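Local atomic coordinates of dextranase (Pseudarthrobacter oxydans, PDB entry 6NZS), a protein that hydrolyses internal alpha-1,6-glucosidic linkages of dextran, as an endo-acting glycoside hydrolase of family 49. Residues A[121-125]-A[135-139]; A[188-192]-A[357-361]; A[417-421]-A[493-497]. Numbering follows the deposited sequence.

Interaction 1: residues A[121-125]-A[135-139]; sequences YNFEK and IKVPY
The backbone enters 121-125 through an inverse gamma turn centred on Asn122 (phi/psi -82/59), in which the Phe123 N to Tyr121 O hydrogen bond is weak at 2.8 Å. It then extends through Phe123 and Glu124 to Lys125, which forms an antiparallel, non-hydrogen-bonded pair with Ile135 (CA to CA 4.6 Å). One residue back on the first segment and one on along the second, Glu124 and Lys136 stand 5.3 Å apart, CA to CA.

Polar contacts are made by the main chain. Lys136 N donates to Glu124 O at 2.9 Å, nearly linear at 171°, and the same carbonyl receives a CA-H...O contact from Ile135 CA at 3.5 Å. Beside this direct bond, a water bridges the same residue pair, accepting from Glu124 N (2.9 Å) and donating to Lys136 O (2.8 Å).

The apolar contacts centre on Phe123, rotamer m, whose CB points toward 135-139. Its CE1 lies 3.5 Å from Pro138 CD, its CD2 3.8 Å from Ile135 CG2 and its CZ 4.4 Å from Val137 CG1. Tyr144 and Phe146 meet this ring edge-to-face. Lys125 and Ile135 put their side chains on one face of the sheet (CG to CG1 4.3 Å), and Lys125 NZ continues away to Val114 O.

The arrangement is the open end of a beta hairpin, strands 125-129 and 132-137, with Phe123 packed among aliphatic and aromatic side chains of the N-terminal Ig-like domain.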
loop_
_atom_site.group_PDB
_atom_site.type_symbol
_atom_site.label_atom_id
_atom_site.label_comp_id
_atom_site.label_asym_id
_atom_site.label_seq_id
_atom_site.Cartn_x
_atom_site.Cartn_y
_atom_site.Cartn_z
ATOM N N TYR A 121 -10.124 14.116 6.910
ATOM C CA TYR A 121 -11.495 13.609 7.044
ATOM C C TYR A 121 -11.986 14.046 8.411
ATOM O O TYR A 121 -11.859 13.331 9.411
ATOM C CB TYR A 121 -11.568 12.089 6.956
ATOM C CG TYR A 121 -10.985 11.439 5.733
ATOM C CD1 TYR A 121 -10.652 12.172 4.600
ATOM C CD2 TYR A 121 -10.783 10.070 5.709
ATOM C CE1 TYR A 121 -10.104 11.546 3.495
ATOM C CE2 TYR A 121 -10.247 9.445 4.618
ATOM C CZ TYR A 121 -9.913 10.179 3.517
ATOM O OH TYR A 121 -9.364 9.544 2.440
ATOM N N ASN A 122 -12.569 15.230 8.458
ATOM C CA ASN A 122 -13.037 15.792 9.719
ATOM C C ASN A 122 -14.412 15.219 10.080
ATOM O O ASN A 122 -15.396 15.934 10.236
ATOM C CB ASN A 122 -13.039 17.310 9.599
ATOM C CG ASN A 122 -13.359 18.003 10.906
ATOM O OD1 ASN A 122 -12.981 17.531 11.983
ATOM N ND2 ASN A 122 -14.046 19.138 10.823
ATOM N N PHE A 123 -14.471 13.888 10.203
ATOM C CA PHE A 123 -15.732 13.223 10.509
ATOM C C PHE A 123 -16.234 13.626 11.890
ATOM O O PHE A 123 -15.451 13.773 12.837
ATOM C CB PHE A 123 -15.556 11.707 10.531
ATOM C CG PHE A 123 -15.179 11.093 9.212
ATOM C CD1 PHE A 123 -15.545 11.662 8.005
ATOM C CD2 PHE A 123 -14.474 9.901 9.195
ATOM C CE1 PHE A 123 -15.186 11.048 6.796
ATOM C CE2 PHE A 123 -14.126 9.292 8.009
ATOM C CZ PHE A 123 -14.487 9.861 6.812
ATOM N N GLU A 124 -17.552 13.775 12.006
ATOM C CA GLU A 124 -18.169 13.957 13.313
ATOM C C GLU A 124 -17.915 12.721 14.168
ATOM O O GLU A 124 -18.052 11.588 13.693
ATOM C CB GLU A 124 -19.675 14.167 13.143
ATOM C CG GLU A 124 -20.446 14.217 14.452
ATOM C CD GLU A 124 -21.848 14.786 14.295
ATOM O OE1 GLU A 124 -22.538 14.924 15.331
ATOM O OE2 GLU A 124 -22.253 15.089 13.148
ATOM N N LYS A 125 -17.524 12.941 15.422
ATOM C CA LYS A 125 -17.278 11.872 16.380
ATOM C C LYS A 125 -18.039 12.172 17.660
ATOM O O LYS A 125 -18.137 13.332 18.073
ATOM C CB LYS A 125 -15.789 11.754 16.740
ATOM C CG LYS A 125 -14.872 11.424 15.587
ATOM C CD LYS A 125 -13.408 11.448 16.048
ATOM C CE LYS A 125 -13.048 12.801 16.646
ATOM N NZ LYS A 125 -11.591 12.955 16.915
ATOM N N ILE A 135 -18.587 7.330 14.937
ATOM C CA ILE A 135 -18.021 8.135 13.857
ATOM C C ILE A 135 -19.035 8.203 12.723
ATOM O O ILE A 135 -19.520 7.163 12.259
ATOM C CB ILE A 135 -16.712 7.514 13.336
ATOM C CG1 ILE A 135 -15.706 7.367 14.472
ATOM C CG2 ILE A 135 -16.127 8.341 12.194
ATOM C CD1 ILE A 135 -14.613 6.362 14.159
ATOM N N LYS A 136 -19.330 9.413 12.249
ATOM C CA LYS A 136 -20.251 9.572 11.125
ATOM C C LYS A 136 -19.443 9.555 9.836
ATOM O O LYS A 136 -18.635 10.455 9.591
ATOM C CB LYS A 136 -21.054 10.860 11.235
ATOM C CG LYS A 136 -22.121 10.952 10.151
ATOM C CD LYS A 136 -22.882 12.257 10.253
ATOM C CE LYS A 136 -24.285 12.031 10.766
ATOM N NZ LYS A 136 -25.263 12.684 9.864
ATOM N N VAL A 137 -19.652 8.529 9.018
ATOM C CA VAL A 137 -18.966 8.403 7.734
ATOM C C VAL A 137 -19.956 8.811 6.644
ATOM O O VAL A 137 -20.951 8.099 6.429
ATOM C CB VAL A 137 -18.440 6.979 7.504
ATOM C CG1 VAL A 137 -17.678 6.911 6.193
ATOM C CG2 VAL A 137 -17.533 6.544 8.666
ATOM N N PRO A 138 -19.755 9.934 5.973
ATOM C CA PRO A 138 -20.671 10.313 4.898
ATOM C C PRO A 138 -20.496 9.379 3.717
ATOM O O PRO A 138 -19.411 8.835 3.475
ATOM C CB PRO A 138 -20.230 11.736 4.543
ATOM C CG PRO A 138 -18.789 11.790 4.918
ATOM C CD PRO A 138 -18.602 10.848 6.074
ATOM N N TYR A 139 -21.583 9.193 2.978
ATOM C CA TYR A 139 -21.498 8.438 1.741
ATOM C C TYR A 139 -20.744 9.231 0.679
ATOM O O TYR A 139 -20.948 10.435 0.509
ATOM C CB TYR A 139 -22.889 8.051 1.226
ATOM C CG TYR A 139 -22.767 7.352 -0.105
ATOM C CD1 TYR A 139 -22.241 6.072 -0.184
ATOM C CD2 TYR A 139 -23.119 7.994 -1.286
ATOM C CE1 TYR A 139 -22.088 5.438 -1.398
ATOM C CE2 TYR A 139 -22.973 7.364 -2.510
ATOM C CZ TYR A 139 -22.462 6.089 -2.561
ATOM O OH TYR A 139 -22.301 5.461 -3.779
HETATM O O HOH W 1 -18.961 13.194 9.539
#

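Interaction 2: residues A[188-192]-A[357-361]; sequences IFAEP and NYKQV
Both segments are largely extended and run nearly antiparallel: strands 188-192 and 359-361 make an angle of 163° between their N-to-C directions, with axes 10.7 Å apart at closest. That spacing is too wide for backbone pairing; this is face-to-face packing of the last strand of the N-terminal Ig-like domain on a coil of the beta-solenoid, joined through side chains. The nearest CA pairs are Phe189 with Lys359 (8.6 Å) and Glu191 with Asn357 (7.3 Å). Asn357 adopts a left-handed conformation (phi/psi 56/44) just ahead of the extended run.

Phe189, rotamer m, offers one ring face to Lys359: CG of the lysine sits 3.7 Å from the ring centroid, 14° off the normal, a CH-pi contact. At the ring edge, Phe189 CZ meets Val361 CG1 at 3.7 Å. Glu191 folds back (m, m), placing OE1 3.0 Å from Asn357 ND2 in a hydrogen bond of 162°. Its OE2 forms a salt bridge with Arg145. Pro192 CD rests 3.6 Å from Asn357 ND2. Chi2 of Lys359 lies off-well at 92°, and its NZ reaches both Asn357 O at 2.9 Å and Glu191 OE1 at 2.9 Å, the latter a salt bridge whose hydrogen bond is weak.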
loop_
_atom_site.group_PDB
_atom_site.type_symbol
_atom_site.label_atom_id
_atom_site.label_comp_id
_atom_site.label_asym_id
_atom_site.label_seq_id
_atom_site.Cartn_x
_atom_site.Cartn_y
_atom_site.Cartn_z
ATOM N N ILE A 188 -10.809 1.124 8.665
ATOM C CA ILE A 188 -12.181 0.958 8.200
ATOM C C ILE A 188 -12.198 1.195 6.698
ATOM O O ILE A 188 -11.720 2.233 6.218
ATOM C CB ILE A 188 -13.157 1.911 8.909
ATOM C CG1 ILE A 188 -13.205 1.605 10.409
ATOM C CG2 ILE A 188 -14.561 1.805 8.285
ATOM C CD1 ILE A 188 -14.047 2.582 11.220
ATOM N N PHE A 189 -12.735 0.233 5.961
ATOM C CA PHE A 189 -12.908 0.348 4.523
ATOM C C PHE A 189 -14.419 0.422 4.293
ATOM O O PHE A 189 -15.101 -0.602 4.218
ATOM C CB PHE A 189 -12.300 -0.861 3.810
ATOM C CG PHE A 189 -10.818 -1.058 4.056
ATOM C CD1 PHE A 189 -9.976 0.008 4.383
ATOM C CD2 PHE A 189 -10.271 -2.325 3.934
ATOM C CE1 PHE A 189 -8.613 -0.204 4.589
ATOM C CE2 PHE A 189 -8.918 -2.539 4.132
ATOM C CZ PHE A 189 -8.085 -1.476 4.462
ATOM N N ALA A 190 -14.939 1.653 4.228
ATOM C CA ALA A 190 -16.357 1.918 3.987
ATOM C C ALA A 190 -16.508 2.043 2.482
ATOM O O ALA A 190 -16.157 3.071 1.901
ATOM C CB ALA A 190 -16.775 3.205 4.694
ATOM N N GLU A 191 -17.000 0.986 1.848
ATOM C CA GLU A 191 -16.951 0.870 0.407
ATOM C C GLU A 191 -18.338 1.053 -0.197
ATOM O O GLU A 191 -19.343 0.650 0.395
ATOM C CB GLU A 191 -16.409 -0.507 0.005
ATOM C CG GLU A 191 -15.009 -0.804 0.543
ATOM C CD GLU A 191 -14.004 0.227 0.122
ATOM O OE1 GLU A 191 -13.680 0.237 -1.069
ATOM O OE2 GLU A 191 -13.513 1.016 0.970
ATOM N N PRO A 192 -18.427 1.650 -1.382
ATOM C CA PRO A 192 -19.748 1.942 -1.953
ATOM C C PRO A 192 -20.480 0.676 -2.382
ATOM O O PRO A 192 -19.914 -0.202 -3.042
ATOM C CB PRO A 192 -19.419 2.837 -3.152
ATOM C CG PRO A 192 -18.017 2.502 -3.513
ATOM C CD PRO A 192 -17.329 2.170 -2.216
ATOM N N ASN A 357 -10.802 0.973 -5.489
ATOM C CA ASN A 357 -11.342 0.429 -4.246
ATOM C C ASN A 357 -10.634 -0.862 -3.864
ATOM O O ASN A 357 -11.260 -1.846 -3.459
ATOM C CB ASN A 357 -12.860 0.309 -4.298
ATOM C CG ASN A 357 -13.506 1.668 -4.407
ATOM O OD1 ASN A 357 -13.584 2.246 -5.492
ATOM N ND2 ASN A 357 -13.898 2.227 -3.266
ATOM N N TYR A 358 -9.308 -0.825 -3.997
ATOM C CA TYR A 358 -8.400 -1.940 -3.802
ATOM C C TYR A 358 -7.532 -1.611 -2.597
ATOM O O TYR A 358 -7.151 -0.448 -2.400
ATOM C CB TYR A 358 -7.539 -2.064 -5.063
ATOM C CG TYR A 358 -6.359 -2.985 -4.970
ATOM C CD1 TYR A 358 -6.485 -4.342 -5.246
ATOM C CD2 TYR A 358 -5.100 -2.495 -4.643
ATOM C CE1 TYR A 358 -5.401 -5.187 -5.184
ATOM C CE2 TYR A 358 -4.008 -3.338 -4.575
ATOM C CZ TYR A 358 -4.166 -4.683 -4.844
ATOM O OH TYR A 358 -3.085 -5.526 -4.787
ATOM N N LYS A 359 -7.242 -2.623 -1.777
ATOM C CA LYS A 359 -6.497 -2.409 -0.543
ATOM C C LYS A 359 -5.432 -3.482 -0.367
ATOM O O LYS A 359 -5.628 -4.644 -0.735
ATOM C CB LYS A 359 -7.389 -2.427 0.706
ATOM C CG LYS A 359 -8.606 -1.513 0.634
ATOM C CD LYS A 359 -9.827 -2.287 0.091
ATOM C CE LYS A 359 -10.958 -1.377 -0.252
ATOM N NZ LYS A 359 -12.091 -2.218 -0.696
ATOM N N GLN A 360 -4.307 -3.080 0.218
ATOM C CA GLN A 360 -3.249 -3.997 0.619
ATOM C C GLN A 360 -2.981 -3.784 2.103
ATOM O O GLN A 360 -2.740 -2.654 2.530
ATOM C CB GLN A 360 -1.988 -3.739 -0.211
ATOM C CG GLN A 360 -0.831 -4.668 0.078
ATOM C CD GLN A 360 0.364 -4.357 -0.811
ATOM O OE1 GLN A 360 0.221 -3.875 -1.951
ATOM N NE2 GLN A 360 1.547 -4.605 -0.299
ATOM N N VAL A 361 -3.065 -4.861 2.892
ATOM C CA VAL A 361 -2.931 -4.798 4.346
ATOM C C VAL A 361 -1.962 -5.875 4.816
ATOM O O VAL A 361 -1.746 -6.884 4.142
ATOM C CB VAL A 361 -4.283 -4.959 5.088
ATOM C CG1 VAL A 361 -5.249 -3.863 4.680
ATOM C CG2 VAL A 361 -4.904 -6.324 4.819
#

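Interaction 3: residues A[417-421]-A[493-497]; sequences GWTPR and ALSDT
Leu494 has the largest share of the surface buried here, with Ser495 and Pro420 next. Leu494 (phi/psi -99/-1) bends the chain between the extended Ala493 and Ser495; its CA lies 4.8 Å from that of Pro420. In rotamer m,t its side chain points toward 417-421, and CD1 packs against the main chain, 3.7 Å from Trp418 C and 3.6 Å from Thr419 N. Trp418 itself has positive phi (79/-36) and its CB turns away from Leu494, which leaves the peptide open to this methyl group.

Pro420, extended at -60/144, lies over the other end of the leucine: CB is 3.4 Å from Leu494 O and CG 4.2 Å from Leu494 CB. The two segments sit at turns of the right-handed parallel beta-helix, two coils apart: 417-421 leads from strand 414-415 to 423-435, and 493-497 from 489-493 to 495-507. Strands 450-452 and 469-482 belong to the intervening coil, whose Thr469 touches Pro420.

Ser495, rotamer m, aims its hydroxyl at the loop. OG accepts from Arg421 N at 2.9 Å (158°), lies 3.3 Å from Pro420 CA, and is also hydrogen-bonded to Thr469 OG1. The Arg421 side chain folds back within its own segment, NE and NH2 both donating to Gly417 O at 3.0 and 2.9 Å, while its guanidinium makes a cation-pi contact with Tyr394.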
loop_
_atom_site.group_PDB
_atom_site.type_symbol
_atom_site.label_atom_id
_atom_site.label_comp_id
_atom_site.label_asym_id
_atom_site.label_seq_id
_atom_site.Cartn_x
_atom_site.Cartn_y
_atom_site.Cartn_z
ATOM N N GLY A 417 12.978 4.998 -9.928
ATOM C CA GLY A 417 14.344 4.639 -10.264
ATOM C C GLY A 417 14.581 3.152 -10.442
ATOM O O GLY A 417 13.737 2.445 -11.012
ATOM N N TRP A 418 15.739 2.683 -9.953
ATOM C CA TRP A 418 16.245 1.307 -10.044
ATOM C C TRP A 418 16.867 0.958 -11.396
ATOM O O TRP A 418 17.800 0.152 -11.449
ATOM C CB TRP A 418 15.212 0.241 -9.662
ATOM C CG TRP A 418 14.776 0.207 -8.211
ATOM C CD1 TRP A 418 13.500 0.370 -7.739
ATOM C CD2 TRP A 418 15.598 -0.066 -7.060
ATOM N NE1 TRP A 418 13.483 0.243 -6.369
ATOM C CE2 TRP A 418 14.754 -0.023 -5.927
ATOM C CE3 TRP A 418 16.966 -0.318 -6.877
ATOM C CZ2 TRP A 418 15.226 -0.240 -4.633
ATOM C CZ3 TRP A 418 17.434 -0.537 -5.585
ATOM C CH2 TRP A 418 16.564 -0.486 -4.478
ATOM N N THR A 419 16.324 1.486 -12.488
ATOM C CA THR A 419 16.894 1.310 -13.821
ATOM C C THR A 419 16.620 2.581 -14.606
ATOM O O THR A 419 15.714 3.345 -14.254
ATOM C CB THR A 419 16.268 0.122 -14.583
ATOM O OG1 THR A 419 14.918 0.428 -14.970
ATOM C CG2 THR A 419 16.270 -1.164 -13.786
ATOM N N PRO A 420 17.362 2.830 -15.688
ATOM C CA PRO A 420 16.930 3.870 -16.628
ATOM C C PRO A 420 15.561 3.512 -17.194
ATOM O O PRO A 420 15.244 2.337 -17.398
ATOM C CB PRO A 420 18.009 3.832 -17.722
ATOM C CG PRO A 420 19.198 3.223 -17.058
ATOM C CD PRO A 420 18.649 2.229 -16.082
ATOM N N ARG A 421 14.730 4.533 -17.418
ATOM C CA ARG A 421 13.367 4.319 -17.886
ATOM C C ARG A 421 12.984 5.405 -18.880
ATOM O O ARG A 421 13.544 6.504 -18.875
ATOM C CB ARG A 421 12.359 4.311 -16.722
ATOM C CG ARG A 421 12.599 3.199 -15.724
ATOM C CD ARG A 421 11.595 3.235 -14.566
ATOM N NE ARG A 421 12.017 2.371 -13.464
ATOM C CZ ARG A 421 11.865 1.050 -13.441
ATOM N NH1 ARG A 421 11.287 0.417 -14.463
ATOM N NH2 ARG A 421 12.291 0.354 -12.396
ATOM N N ALA A 493 19.412 10.248 -10.615
ATOM C CA ALA A 493 18.852 10.216 -11.964
ATOM C C ALA A 493 19.602 9.216 -12.831
ATOM O O ALA A 493 20.798 9.383 -13.092
ATOM C CB ALA A 493 18.901 11.604 -12.594
ATOM N N LEU A 494 18.891 8.187 -13.280
ATOM C CA LEU A 494 19.433 7.183 -14.182
ATOM C C LEU A 494 19.041 7.447 -15.626
ATOM O O LEU A 494 19.450 6.693 -16.517
ATOM C CB LEU A 494 18.983 5.784 -13.756
ATOM C CG LEU A 494 19.396 5.363 -12.340
ATOM C CD1 LEU A 494 18.740 4.039 -11.969
ATOM C CD2 LEU A 494 20.915 5.271 -12.230
ATOM N N SER A 495 18.274 8.508 -15.865
ATOM C CA SER A 495 17.804 8.913 -17.177
ATOM C C SER A 495 17.781 10.432 -17.201
ATOM O O SER A 495 17.778 11.080 -16.150
ATOM C CB SER A 495 16.372 8.405 -17.426
ATOM O OG SER A 495 16.264 6.996 -17.275
ATOM N N ASP A 496 17.794 11.010 -18.406
ATOM C CA ASP A 496 17.433 12.416 -18.526
ATOM C C ASP A 496 16.097 12.628 -17.827
ATOM O O ASP A 496 15.184 11.806 -17.948
ATOM C CB ASP A 496 17.300 12.818 -19.997
ATOM C CG ASP A 496 18.644 12.983 -20.692
ATOM O OD1 ASP A 496 19.711 12.789 -20.068
ATOM O OD2 ASP A 496 18.626 13.297 -21.902
ATOM N N THR A 497 15.990 13.720 -17.070
ATOM C CA THR A 497 14.848 13.942 -16.190
ATOM C C THR A 497 14.328 15.355 -16.403
ATOM O O THR A 497 15.072 16.324 -16.220
ATOM C CB THR A 497 15.270 13.735 -14.733
ATOM O OG1 THR A 497 15.716 12.387 -14.558
ATOM C CG2 THR A 497 14.094 13.988 -13.801
#

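How the interactions relate
From the N terminus, interaction 1 closes first, shutting a hairpin with nine residues between its segments inside the Ig-like domain. Interaction 2 opens later, on the final strand of that domain, and spans 164 residues to bring a solenoid coil back against it. Interaction 3 follows, bridging 71 residues between coils farther along the solenoid. The three are strictly in series; none nests or crosses. Interactions 1 and 2 touch: Val137 CG1 packs 4.1 Å from Ala190 CB, behind the strand whose Phe189 and Glu191 face the solenoid, and Tyr139 OH, just past the hairpin, lies 3.9 Å from Pro192 CB. Interaction 3 is remote, its centre about 33 Å from that of interaction 2, but strands 351-361 and 495-507 share one solenoid sheet.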